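Long-range contacts in adenylyltransferase and sulfurtransferase uba4 (Chaetomium thermophilum, PDB 6YUB), which probably activates the C terminus of a ubiquitin-like sulfur-carrier protein with ATP and transfers sulfur to it, serving tRNA thiolation and molybdenum cofactor synthesis: residues I63-S68 with M87-S92; D126-C131 with K150-A155; T172-V177 with E284-T289. All coordinates share one frame; numbering follows the deposited sequence.

Contact 1. Residues I63-S68 with M87-S92; sequences IVDGDS and MLKVDS
Lys89, in the first turn of helix 89-100, stretches back across the loop that leaves strand 60-64, and its NZ reaches Asp65, just past the strand. Lys89 CG rests against the backbone of Ser68, 3.6 Å from Ser68 C. The lysine chain then bends at chi3 (-88°), which brings CE beside both carboxylate oxygens of Asp65. From there Lys89 NZ forms a salt bridge with Asp65 OD2 at 3.0 Å, coming in on the syn side but 29° out of the carboxylate plane. OD2 also accepts from Ala42 N, while Asp65 OD1 takes Asp67 N at 2.9 Å in an Asx turn. With both oxygens held, the carboxylate has little freedom to rotate. Asp65 and Lys89 are both predicted to bind ATP, and an acidic residue ending the second strand is a common feature of nucleotide-binding Rossmann-type folds.

The backbone is tied here too: Lys89 N donates to Asp67 O at 3.0 Å, almost straight, with Leu88 at the N-cap. Water 1 takes a bond from Val90 N and gives one to Asp67 O, plus a weak one to Asp65 O. The backbones of Ser68 and Leu88 form a single bridge, and Ser68 CA is 3.3 Å from Met87 O in a CA-H...O contact.

Val90 supplies the apolar part. Val90 CG2 sits 3.7 Å from Ile63 CG2, while CG1 faces Asp65 O. Val90 also touches Pro108, so the helix start packs near strand 105-109, which pairs with Ile63 on one side of strand 60-64; strand 36-40 pairs with Val64 on the other.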
loop_
_atom_site.group_PDB
_atom_site.type_symbol
_atom_site.label_atom_id
_atom_site.label_comp_id
_atom_site.label_asym_id
_atom_site.label_seq_id
_atom_site.Cartn_x
_atom_site.Cartn_y
_atom_site.Cartn_z
ATOM N N ILE B 63 -13.724 -4.329 19.993
ATOM C CA ILE B 63 -12.344 -4.768 19.827
ATOM C C ILE B 63 -12.143 -6.033 20.649
ATOM O O ILE B 63 -12.455 -6.060 21.846
ATOM C CB ILE B 63 -11.335 -3.685 20.256
ATOM C CG1 ILE B 63 -11.484 -2.430 19.386
ATOM C CG2 ILE B 63 -9.909 -4.216 20.161
ATOM C CD1 ILE B 63 -12.219 -1.296 20.059
ATOM N N VAL B 64 -11.611 -7.073 20.013
ATOM C CA VAL B 64 -11.442 -8.379 20.633
ATOM C C VAL B 64 -9.951 -8.689 20.676
ATOM O O VAL B 64 -9.293 -8.731 19.628
ATOM C CB VAL B 64 -12.200 -9.475 19.864
ATOM C CG1 VAL B 64 -12.135 -10.801 20.613
ATOM C CG2 VAL B 64 -13.648 -9.063 19.625
ATOM N N ASP B 65 -9.423 -8.908 21.878
ATOM C CA ASP B 65 -8.038 -9.325 22.044
ATOM C C ASP B 65 -7.790 -9.635 23.514
ATOM O O ASP B 65 -8.273 -8.915 24.396
ATOM C CB ASP B 65 -7.072 -8.241 21.558
ATOM C CG ASP B 65 -5.757 -8.813 21.065
ATOM O OD1 ASP B 65 -5.184 -9.678 21.762
ATOM O OD2 ASP B 65 -5.306 -8.409 19.968
ATOM N N GLY B 66 -7.031 -10.699 23.766
ATOM C CA GLY B 66 -6.705 -11.098 25.119
ATOM C C GLY B 66 -5.226 -11.001 25.438
ATOM O O GLY B 66 -4.808 -11.297 26.563
ATOM N N ASP B 67 -4.429 -10.585 24.460
ATOM C CA ASP B 67 -2.990 -10.474 24.637
ATOM C C ASP B 67 -2.612 -9.093 25.178
ATOM O O ASP B 67 -3.444 -8.189 25.288
ATOM C CB ASP B 67 -2.270 -10.748 23.318
ATOM C CG ASP B 67 -2.347 -12.206 22.902
ATOM O OD1 ASP B 67 -2.306 -13.088 23.786
ATOM O OD2 ASP B 67 -2.451 -12.475 21.683
ATOM N N SER B 68 -1.329 -8.939 25.502
ATOM C CA SER B 68 -0.802 -7.736 26.119
ATOM C C SER B 68 0.149 -7.005 25.178
ATOM O O SER B 68 0.671 -7.575 24.218
ATOM C CB SER B 68 -0.070 -8.067 27.425
ATOM O OG SER B 68 -0.981 -8.289 28.487
ATOM N N MET B 87 0.027 -3.797 29.487
ATOM C CA MET B 87 -1.415 -3.617 29.508
ATOM C C MET B 87 -2.055 -4.411 28.375
ATOM O O MET B 87 -1.428 -4.689 27.348
ATOM C CB MET B 87 -1.759 -2.133 29.378
ATOM C CG MET B 87 -3.246 -1.817 29.404
ATOM S SD MET B 87 -3.588 -0.106 28.909
ATOM C CE MET B 87 -2.713 0.802 30.184
ATOM N N LEU B 88 -3.315 -4.792 28.580
ATOM C CA LEU B 88 -4.088 -5.432 27.529
ATOM C C LEU B 88 -4.090 -4.563 26.275
ATOM O O LEU B 88 -4.262 -3.342 26.343
ATOM C CB LEU B 88 -5.519 -5.676 28.001
ATOM C CG LEU B 88 -5.722 -6.715 29.103
ATOM C CD1 LEU B 88 -7.188 -6.791 29.502
ATOM C CD2 LEU B 88 -5.221 -8.074 28.654
ATOM N N LYS B 89 -3.886 -5.207 25.120
ATOM C CA LYS B 89 -3.907 -4.474 23.858
ATOM C C LYS B 89 -5.224 -3.737 23.670
ATOM O O LYS B 89 -5.233 -2.566 23.264
ATOM C CB LYS B 89 -3.662 -5.435 22.696
ATOM C CG LYS B 89 -2.245 -5.997 22.639
ATOM C CD LYS B 89 -1.878 -6.434 21.226
ATOM C CE LYS B 89 -2.273 -7.870 20.953
ATOM N NZ LYS B 89 -2.319 -8.162 19.488
ATOM N N VAL B 90 -6.346 -4.391 23.979
ATOM C CA VAL B 90 -7.651 -3.776 23.773
ATOM C C VAL B 90 -7.770 -2.481 24.570
ATOM O O VAL B 90 -8.312 -1.481 24.076
ATOM C CB VAL B 90 -8.767 -4.774 24.135
ATOM C CG1 VAL B 90 -8.676 -5.189 25.595
ATOM C CG2 VAL B 90 -10.128 -4.175 23.830
ATOM N N ASP B 91 -7.269 -2.475 25.812
ATOM C CA ASP B 91 -7.357 -1.277 26.639
ATOM C C ASP B 91 -6.380 -0.205 26.169
ATOM O O ASP B 91 -6.711 0.986 26.169
ATOM C CB ASP B 91 -7.093 -1.631 28.104
ATOM C CG ASP B 91 -8.242 -2.391 28.740
ATOM O OD1 ASP B 91 -9.412 -2.021 28.499
ATOM O OD2 ASP B 91 -7.979 -3.360 29.482
ATOM N N SER B 92 -5.167 -0.603 25.774
ATOM C CA SER B 92 -4.194 0.366 25.282
ATOM C C SER B 92 -4.657 0.995 23.974
ATOM O O SER B 92 -4.445 2.191 23.748
ATOM C CB SER B 92 -2.836 -0.311 25.098
ATOM O OG SER B 92 -1.908 0.554 24.481
HETATM O O HOH W 1 -6.072 -7.402 24.920
#

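Contact 2. Residues D126-C131 with K150-A155; sequences DVILDC and KPLVSA
Asp130 and Ser154 sit level on adjacent parallel strands, and the aspartate can be traced outward atom by atom. Asp130 CB packs 4.0 Å from Leu152 CD1 and about as far from Ser154 CB. CG is anti to the backbone N (chi1 157°), and beyond it the carboxylate divides its work. OD1 accepts from Thr132 OG1, just past the strand. Asp130 OD2 comes within 3.1 Å of Ser154 OG and accepts from water 2 at 2.7 Å; the same water also donates to Ala155 O.

The two strands are joined through helix 135-148 in a beta-alpha-beta crossover of the Rossmann-like core, and that helix lies over the face carrying Asp130, Leu152 and Ser154, with Ile141 against both Asp130 and Leu152. The backbones are laced by Ile128 N to Pro151 O, by Val153 N to Ile128 O at 2.8 Å and by Asp130 N to Val153 O, with a weak fourth bond from Ala155 N to Asp130 O.

On the face carrying Leu129 and Val153, those two side chains run side by side, Leu129 CG 4.0 Å from Val153 CB. Helix 208-228 covers that side, where Gln218 NE2 donates to both Asp130 O and Val153 O.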
loop_
_atom_site.group_PDB
_atom_site.type_symbol
_atom_site.label_atom_id
_atom_site.label_comp_id
_atom_site.label_asym_id
_atom_site.label_seq_id
_atom_site.Cartn_x
_atom_site.Cartn_y
_atom_site.Cartn_z
ATOM N N ASP B 126 -22.624 -5.355 12.917
ATOM C CA ASP B 126 -23.079 -5.192 11.548
ATOM C C ASP B 126 -22.023 -5.610 10.530
ATOM O O ASP B 126 -22.335 -6.315 9.567
ATOM C CB ASP B 126 -23.489 -3.736 11.291
ATOM C CG ASP B 126 -24.584 -3.265 12.225
ATOM O OD1 ASP B 126 -25.459 -4.083 12.578
ATOM O OD2 ASP B 126 -24.568 -2.074 12.606
ATOM N N VAL B 127 -20.783 -5.176 10.730
ATOM C CA VAL B 127 -19.681 -5.500 9.835
ATOM C C VAL B 127 -18.545 -6.074 10.667
ATOM O O VAL B 127 -18.222 -5.552 11.740
ATOM C CB VAL B 127 -19.200 -4.266 9.045
ATOM C CG1 VAL B 127 -17.973 -4.613 8.213
ATOM C CG2 VAL B 127 -20.318 -3.734 8.171
ATOM N N ILE B 128 -17.940 -7.150 10.172
ATOM C CA ILE B 128 -16.884 -7.856 10.888
ATOM C C ILE B 128 -15.568 -7.616 10.163
ATOM O O ILE B 128 -15.490 -7.775 8.944
ATOM C CB ILE B 128 -17.172 -9.365 10.997
ATOM C CG1 ILE B 128 -18.604 -9.617 11.465
ATOM C CG2 ILE B 128 -16.176 -10.016 11.926
ATOM C CD1 ILE B 128 -18.964 -8.949 12.761
ATOM N N LEU B 129 -14.537 -7.241 10.911
ATOM C CA LEU B 129 -13.183 -7.127 10.387
ATOM C C LEU B 129 -12.312 -8.155 11.094
ATOM O O LEU B 129 -12.205 -8.147 12.330
ATOM C CB LEU B 129 -12.631 -5.719 10.582
ATOM C CG LEU B 129 -13.024 -4.665 9.538
ATOM C CD1 LEU B 129 -14.531 -4.480 9.506
ATOM C CD2 LEU B 129 -12.325 -3.334 9.823
ATOM N N ASP B 130 -11.711 -9.054 10.322
ATOM C CA ASP B 130 -10.769 -10.030 10.860
ATOM C C ASP B 130 -9.369 -9.424 10.814
ATOM O O ASP B 130 -8.780 -9.287 9.735
ATOM C CB ASP B 130 -10.819 -11.337 10.072
ATOM C CG ASP B 130 -9.540 -12.149 10.211
ATOM O OD1 ASP B 130 -9.173 -12.498 11.356
ATOM O OD2 ASP B 130 -8.890 -12.418 9.179
ATOM N N CYS B 131 -8.848 -9.038 11.979
ATOM C CA CYS B 131 -7.488 -8.536 12.114
ATOM C C CYS B 131 -6.608 -9.476 12.937
ATOM O O CYS B 131 -5.602 -9.043 13.513
ATOM C CB CYS B 131 -7.494 -7.144 12.739
ATOM S SG CYS B 131 -8.543 -5.917 11.891
ATOM N N LYS B 150 -23.195 -12.213 8.082
ATOM C CA LYS B 150 -22.437 -10.997 8.305
ATOM C C LYS B 150 -21.465 -10.754 7.157
ATOM O O LYS B 150 -20.874 -11.708 6.641
ATOM C CB LYS B 150 -21.639 -11.073 9.623
ATOM C CG LYS B 150 -22.467 -11.433 10.838
ATOM C CD LYS B 150 -23.211 -10.225 11.384
ATOM C CE LYS B 150 -24.339 -10.654 12.312
ATOM N NZ LYS B 150 -24.687 -9.609 13.309
ATOM N N PRO B 151 -21.284 -9.504 6.733
ATOM C CA PRO B 151 -20.194 -9.195 5.800
ATOM C C PRO B 151 -18.860 -9.163 6.529
ATOM O O PRO B 151 -18.752 -8.649 7.649
ATOM C CB PRO B 151 -20.572 -7.811 5.255
ATOM C CG PRO B 151 -21.317 -7.171 6.381
ATOM C CD PRO B 151 -22.060 -8.297 7.095
ATOM N N LEU B 152 -17.839 -9.709 5.880
ATOM C CA LEU B 152 -16.528 -9.886 6.488
ATOM C C LEU B 152 -15.462 -9.181 5.667
ATOM O O LEU B 152 -15.358 -9.396 4.453
ATOM C CB LEU B 152 -16.191 -11.378 6.616
ATOM C CG LEU B 152 -14.763 -11.749 7.010
ATOM C CD1 LEU B 152 -14.419 -11.198 8.388
ATOM C CD2 LEU B 152 -14.584 -13.262 6.978
ATOM N N VAL B 153 -14.675 -8.337 6.327
ATOM C CA VAL B 153 -13.488 -7.733 5.730
ATOM C C VAL B 153 -12.283 -8.383 6.400
ATOM O O VAL B 153 -12.014 -8.146 7.583
ATOM C CB VAL B 153 -13.472 -6.210 5.898
ATOM C CG1 VAL B 153 -12.303 -5.599 5.139
ATOM C CG2 VAL B 153 -14.796 -5.609 5.430
ATOM N N SER B 154 -11.560 -9.211 5.654
ATOM C CA SER B 154 -10.461 -9.997 6.194
ATOM C C SER B 154 -9.145 -9.597 5.540
ATOM O O SER B 154 -9.073 -9.423 4.319
ATOM C CB SER B 154 -10.719 -11.499 5.988
ATOM O OG SER B 154 -9.532 -12.250 6.170
ATOM N N ALA B 155 -8.109 -9.453 6.363
ATOM C CA ALA B 155 -6.766 -9.125 5.905
ATOM C C ALA B 155 -5.770 -10.041 6.603
ATOM O O ALA B 155 -6.081 -10.670 7.615
ATOM C CB ALA B 155 -6.419 -7.656 6.178
HETATM O O HOH W 2 -6.346 -11.883 9.968
#

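Contact 3. Residues T172-V177 with E284-T289; sequences TPQGVV and ENSTLT
Gln174 and Ser286 are brought together by matching first torsions: in each, the atom beyond CB is anti to the backbone N (chi1 -175° in both). Gln174 stays extended past CG, and its amide arrives between Ser286 and Leu288. Gln174 NE2 donates to Leu288 O at 3.0 Å with the acceptor practically in the amide plane, although NE2 itself is tilted from the plane of the Leu288 carbonyl. Ser286 OG lies 2.8 Å from Gln174 NE2. Each group also has partners in the loop just before Glu284: Gln174 NE2 bonds to Ala281 O, and Ser286 OG bonds to Phe280 O, with Ala281 O also within reach of the same hydroxyl. Leu288 N makes a weak bond to Ser286 OG, 3.4 Å long, within the same loop.

Pro173 to Val176 form a type II beta turn with Gly175 at its third position, where a CB would collide with Gln174 O. Arg275 binds the carbonyls of Thr172, Pro173 and Val176. Gly175 makes a backbone bond with Cys282, one of the four cysteines, with Cys184, Cys187 and Cys279, that hold the zinc ion. The contact therefore lies in the outer shell of this Cys4 site; the side chains of Gln174 and Cys282 are about 5 Å apart.

At the outer end the side chains of Val177 and Glu284 cross at about a right angle, Val177 CG2 4.0 Å from Glu284 OE2; both residues touch a crystal neighbour. At the inner end Leu288 packs on Leu147 of helix 135-148, a residue that Gln174 touches as well, and Thr289 OG1 caps helix 290-294 through Gly292 N.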
loop_
_atom_site.group_PDB
_atom_site.type_symbol
_atom_site.label_atom_id
_atom_site.label_comp_id
_atom_site.label_asym_id
_atom_site.label_seq_id
_atom_site.Cartn_x
_atom_site.Cartn_y
_atom_site.Cartn_z
ATOM N N THR B 172 -25.474 -13.740 2.119
ATOM C CA THR B 172 -26.475 -14.646 1.557
ATOM C C THR B 172 -26.586 -15.871 2.460
ATOM O O THR B 172 -25.544 -16.453 2.836
ATOM C CB THR B 172 -26.105 -15.080 0.141
ATOM O OG1 THR B 172 -25.896 -13.926 -0.679
ATOM C CG2 THR B 172 -27.214 -15.939 -0.459
ATOM N N PRO B 173 -27.792 -16.317 2.808
ATOM C CA PRO B 173 -27.923 -17.471 3.707
ATOM C C PRO B 173 -27.169 -18.697 3.204
ATOM O O PRO B 173 -27.021 -18.919 1.997
ATOM C CB PRO B 173 -29.437 -17.723 3.745
ATOM C CG PRO B 173 -30.045 -16.393 3.450
ATOM C CD PRO B 173 -29.099 -15.706 2.490
ATOM N N GLN B 174 -26.701 -19.495 4.159
ATOM C CA GLN B 174 -26.003 -20.737 3.858
ATOM C C GLN B 174 -26.863 -21.645 2.988
ATOM O O GLN B 174 -28.060 -21.815 3.234
ATOM C CB GLN B 174 -25.644 -21.438 5.172
ATOM C CG GLN B 174 -24.813 -22.697 5.047
ATOM C CD GLN B 174 -24.746 -23.466 6.361
ATOM O OE1 GLN B 174 -25.676 -23.417 7.168
ATOM N NE2 GLN B 174 -23.642 -24.172 6.584
ATOM N N GLY B 175 -26.247 -22.223 1.956
ATOM C CA GLY B 175 -26.907 -23.195 1.113
ATOM C C GLY B 175 -27.624 -22.638 -0.099
ATOM O O GLY B 175 -27.973 -23.412 -1.002
ATOM N N VAL B 176 -27.863 -21.331 -0.154
ATOM C CA VAL B 176 -28.551 -20.728 -1.291
ATOM C C VAL B 176 -27.572 -20.640 -2.455
ATOM O O VAL B 176 -26.545 -19.957 -2.365
ATOM C CB VAL B 176 -29.112 -19.346 -0.932
ATOM C CG1 VAL B 176 -29.767 -18.700 -2.140
ATOM C CG2 VAL B 176 -30.103 -19.464 0.221
ATOM N N VAL B 177 -27.884 -21.336 -3.548
ATOM C CA VAL B 177 -26.993 -21.371 -4.704
ATOM C C VAL B 177 -27.783 -21.261 -6.003
ATOM O O VAL B 177 -27.256 -21.545 -7.086
ATOM C CB VAL B 177 -26.136 -22.654 -4.699
ATOM C CG1 VAL B 177 -25.212 -22.677 -3.492
ATOM C CG2 VAL B 177 -27.030 -23.894 -4.715
ATOM N N GLU B 284 -24.077 -25.898 -1.218
ATOM C CA GLU B 284 -25.263 -26.739 -1.138
ATOM C C GLU B 284 -25.009 -27.920 -0.210
ATOM O O GLU B 284 -23.904 -28.466 -0.160
ATOM C CB GLU B 284 -25.645 -27.231 -2.535
ATOM C CG GLU B 284 -27.061 -27.765 -2.665
ATOM C CD GLU B 284 -27.445 -28.035 -4.110
ATOM O OE1 GLU B 284 -26.637 -28.653 -4.839
ATOM O OE2 GLU B 284 -28.550 -27.617 -4.520
ATOM N N ASN B 285 -26.043 -28.305 0.536
ATOM C CA ASN B 285 -25.982 -29.465 1.426
ATOM C C ASN B 285 -24.912 -29.309 2.502
ATOM O O ASN B 285 -24.395 -30.302 3.028
ATOM C CB ASN B 285 -25.739 -30.754 0.635
ATOM C CG ASN B 285 -26.803 -31.006 -0.406
ATOM O OD1 ASN B 285 -27.985 -30.767 -0.166
ATOM N ND2 ASN B 285 -26.389 -31.486 -1.575
ATOM N N SER B 286 -24.563 -28.070 2.838
ATOM C CA SER B 286 -23.590 -27.840 3.895
ATOM C C SER B 286 -24.079 -28.457 5.201
ATOM O O SER B 286 -25.257 -28.361 5.549
ATOM C CB SER B 286 -23.343 -26.343 4.081
ATOM O OG SER B 286 -22.311 -26.120 5.020
ATOM N N THR B 287 -23.163 -29.101 5.917
ATOM C CA THR B 287 -23.451 -29.660 7.232
ATOM C C THR B 287 -22.786 -28.867 8.352
ATOM O O THR B 287 -22.832 -29.287 9.514
ATOM C CB THR B 287 -23.020 -31.127 7.292
ATOM O OG1 THR B 287 -21.696 -31.262 6.764
ATOM C CG2 THR B 287 -23.981 -31.994 6.490
ATOM N N LEU B 288 -22.161 -27.737 8.028
ATOM C CA LEU B 288 -21.610 -26.855 9.045
ATOM C C LEU B 288 -22.743 -26.189 9.813
ATOM O O LEU B 288 -23.708 -25.698 9.218
ATOM C CB LEU B 288 -20.713 -25.805 8.395
ATOM C CG LEU B 288 -20.298 -24.591 9.227
ATOM C CD1 LEU B 288 -19.328 -24.983 10.326
ATOM C CD2 LEU B 288 -19.694 -23.517 8.326
ATOM N N THR B 289 -22.627 -26.175 11.141
ATOM C CA THR B 289 -23.651 -25.596 11.993
ATOM C C THR B 289 -22.991 -24.867 13.155
ATOM O O THR B 289 -21.826 -25.102 13.479
ATOM C CB THR B 289 -24.617 -26.664 12.537
ATOM O OG1 THR B 289 -23.919 -27.523 13.449
ATOM C CG2 THR B 289 -25.197 -27.501 11.402
#

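In the fold
From the N terminus, contact 1 comes first, closing the irregular loop between strand 60-64 and helix 89-100 near one edge of the mixed sheet, in its parallel part. Contact 2 follows nearer the middle of the same sheet, joining the strands that precede and follow helix 135-148 in the chain. Contact 3 then spans more than a hundred residues, bringing a loop beyond strand 161-167 against the segment before helix 290-294, beside the zinc site. The three run in series; none nests or crosses. The centre of contact 2 is about 19 Å from those of the others, while the centres of contacts 1 and 3 are about 34 Å apart. All belong to the adenylyltransferase part of the protein.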